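Local coordinates for uncharacterized protein (Bacteroides caccae, PDB 4L7A), which is of unknown function but is probably a zinc-dependent metallopeptidase, at residues Lys92-Ile97 with Val118-Gly123. Residues are numbered along the deposited sequence; the frame is centred on the assembly and turned at random.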
loop_
_atom_site.group_PDB
_atom_site.type_symbol
_atom_site.label_atom_id
_atom_site.label_comp_id
_atom_site.label_asym_id
_atom_site.label_seq_id
_atom_site.Cartn_x
_atom_site.Cartn_y
_atom_site.Cartn_z
ATOM N N LYS A 92 9.790 -8.501 0.298
ATOM C CA LYS A 92 10.200 -9.934 0.357
ATOM C C LYS A 92 9.218 -10.836 1.096
ATOM O O LYS A 92 9.109 -12.037 0.817
ATOM C CB LYS A 92 11.573 -10.101 1.040
ATOM C CG LYS A 92 12.720 -9.253 0.451
ATOM C CD LYS A 92 13.158 -9.687 -0.963
ATOM C CE LYS A 92 13.334 -8.466 -1.932
ATOM N NZ LYS A 92 12.770 -8.835 -3.271
ATOM N N VAL A 93 8.548 -10.287 2.103
ATOM C CA VAL A 93 7.673 -11.083 2.964
ATOM C C VAL A 93 6.421 -10.300 3.349
ATOM O O VAL A 93 6.499 -9.082 3.609
ATOM C CB VAL A 93 8.440 -11.510 4.250
ATOM C CG1 VAL A 93 7.502 -12.214 5.228
ATOM C CG2 VAL A 93 9.580 -12.443 3.917
ATOM N N ILE A 94 5.276 -10.977 3.301
ATOM C CA ILE A 94 3.995 -10.462 3.779
ATOM C C ILE A 94 3.533 -11.435 4.881
ATOM O O ILE A 94 3.620 -12.660 4.674
ATOM C CB ILE A 94 2.983 -10.329 2.656
ATOM C CG1 ILE A 94 3.431 -9.287 1.643
ATOM C CG2 ILE A 94 1.660 -9.851 3.194
ATOM C CD1 ILE A 94 2.702 -9.360 0.320
ATOM N N HIS A 95 3.205 -10.933 6.085
ATOM C CA HIS A 95 2.689 -11.807 7.165
ATOM C C HIS A 95 1.293 -11.357 7.434
ATOM O O HIS A 95 1.068 -10.166 7.499
ATOM C CB HIS A 95 3.414 -11.584 8.481
ATOM C CG HIS A 95 4.769 -12.189 8.539
ATOM N ND1 HIS A 95 5.548 -12.142 9.678
ATOM C CD2 HIS A 95 5.472 -12.908 7.635
ATOM C CE1 HIS A 95 6.689 -12.785 9.467
ATOM N NE2 HIS A 95 6.663 -13.262 8.234
ATOM N N LEU A 96 0.372 -12.273 7.605
ATOM C CA LEU A 96 -0.952 -11.939 8.109
ATOM C C LEU A 96 -0.996 -12.393 9.549
ATOM O O LEU A 96 -0.590 -13.524 9.865
ATOM C CB LEU A 96 -2.053 -12.647 7.343
ATOM C CG LEU A 96 -2.095 -12.476 5.855
ATOM C CD1 LEU A 96 -3.401 -13.034 5.325
ATOM C CD2 LEU A 96 -1.988 -11.002 5.499
ATOM N N ILE A 97 -1.461 -11.504 10.418
ATOM C CA ILE A 97 -1.645 -11.801 11.826
ATOM C C ILE A 97 -3.032 -11.404 12.225
ATOM O O ILE A 97 -3.533 -10.356 11.824
ATOM C CB ILE A 97 -0.630 -11.059 12.700
ATOM C CG1 ILE A 97 0.763 -11.553 12.382
ATOM C CG2 ILE A 97 -0.879 -11.276 14.150
ATOM C CD1 ILE A 97 1.909 -10.793 13.200
ATOM N N VAL A 118 6.184 -6.688 5.265
ATOM C CA VAL A 118 4.893 -6.027 5.582
ATOM C C VAL A 118 4.041 -7.027 6.372
ATOM O O VAL A 118 3.851 -8.161 5.939
ATOM C CB VAL A 118 4.130 -5.606 4.325
ATOM C CG1 VAL A 118 2.833 -4.829 4.665
ATOM C CG2 VAL A 118 4.919 -4.672 3.450
ATOM N N THR A 119 3.527 -6.601 7.504
ATOM C CA THR A 119 2.638 -7.393 8.276
ATOM C C THR A 119 1.295 -6.727 8.264
ATOM O O THR A 119 1.210 -5.542 8.511
ATOM C CB THR A 119 3.115 -7.482 9.725
ATOM O OG1 THR A 119 4.383 -8.142 9.738
ATOM C CG2 THR A 119 2.138 -8.263 10.575
ATOM N N LEU A 120 0.252 -7.477 7.959
ATOM C CA LEU A 120 -1.066 -6.961 7.971
ATOM C C LEU A 120 -1.854 -7.638 9.094
ATOM O O LEU A 120 -1.901 -8.869 9.171
ATOM C CB LEU A 120 -1.752 -7.241 6.661
ATOM C CG LEU A 120 -1.026 -6.853 5.378
ATOM C CD1 LEU A 120 -1.842 -7.262 4.205
ATOM C CD2 LEU A 120 -0.825 -5.348 5.380
ATOM N N TYR A 121 -2.512 -6.818 9.910
ATOM C CA TYR A 121 -3.362 -7.270 10.975
ATOM C C TYR A 121 -4.785 -7.272 10.424
ATOM O O TYR A 121 -5.272 -6.265 9.857
ATOM C CB TYR A 121 -3.198 -6.356 12.212
ATOM C CG TYR A 121 -1.854 -6.526 12.840
ATOM C CD1 TYR A 121 -0.760 -5.791 12.454
ATOM C CD2 TYR A 121 -1.674 -7.456 13.866
ATOM C CE1 TYR A 121 0.495 -6.006 13.052
ATOM C CE2 TYR A 121 -0.466 -7.655 14.467
ATOM C CZ TYR A 121 0.626 -6.953 14.048
ATOM O OH TYR A 121 1.821 -7.206 14.712
HETATM N N MSE A 122 -5.456 -8.406 10.615
HETATM C CA MSE A 122 -6.780 -8.610 10.060
HETATM C C MSE A 122 -7.707 -9.410 10.956
HETATM O O MSE A 122 -7.264 -10.086 11.847
HETATM C CB MSE A 122 -6.713 -9.321 8.673
HETATM C CG MSE A 122 -5.560 -10.251 8.455
HETATM SE SE MSE A 122 -5.545 -11.948 9.455
HETATM C CE MSE A 122 -6.743 -13.015 8.357
ATOM N N GLY A 123 -8.995 -9.349 10.643
ATOM C CA GLY A 123 -10.032 -10.093 11.358
ATOM C C GLY A 123 -11.361 -9.773 10.707
ATOM O O GLY A 123 -11.428 -8.948 9.799
#
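Ile97 and Tyr121 sit level on neighbouring parallel strands, side by side and leaning the same way. Ile97 CG1 and Tyr121 CG are both anti to the carbonyl carbon (chi1 -64° and -69°); this leaves Ile97 CG2 anti to the backbone N, where it comes within 3.7 Å of Tyr121 CE2. The extended isoleucine arm, with chi2 at 178°, runs back across Thr119, its CD1 3.7 Å from Thr119 CG2. Beta-branched Ile97 and Thr119 suit an extended strand, and two branches at CB let each meet two neighbours. Thr119 turns its CG2 methyl to Ile97 and its OG1 to His95, 3.8 Å from His95 CB; the imidazole itself leads away.

These two strands, 93-98 and 115-122, are the central pair of a mixed four-stranded sheet, between strand 38-40 and the antiparallel strand 107-112. The ladder runs from Val118 N to Val93 O (2.9 Å) through to Met122 N and Ile97 O (3.0 Å). Between them, as in any parallel pair, His95 gives its N-H to Val118 O and accepts from Leu120 N, and Ile97 N donates to Leu120 O. Replacing Tyr121 with an alanine would probably leave this ladder intact but is likely to loosen the packing of Ile97, whose CB and CG2 rest against CD2 and CE2 and whose CD1 lies by the hydroxyl end.

On the other face, Leu96 and Leu120 also point together, Leu96 CD2 lying 3.9 Å from Leu120 CB, branched apolar groups suited to a buried layer; Leu96 also touches Ser62 of helix 59-81. Met122, present as selenomethionine, has an unbranched chain that bends at chi2 and chi3, bringing SE to 3.5 Å from Ile97 O and near Leu96 CB, and it also meets Leu61, Ser62 and Leu65.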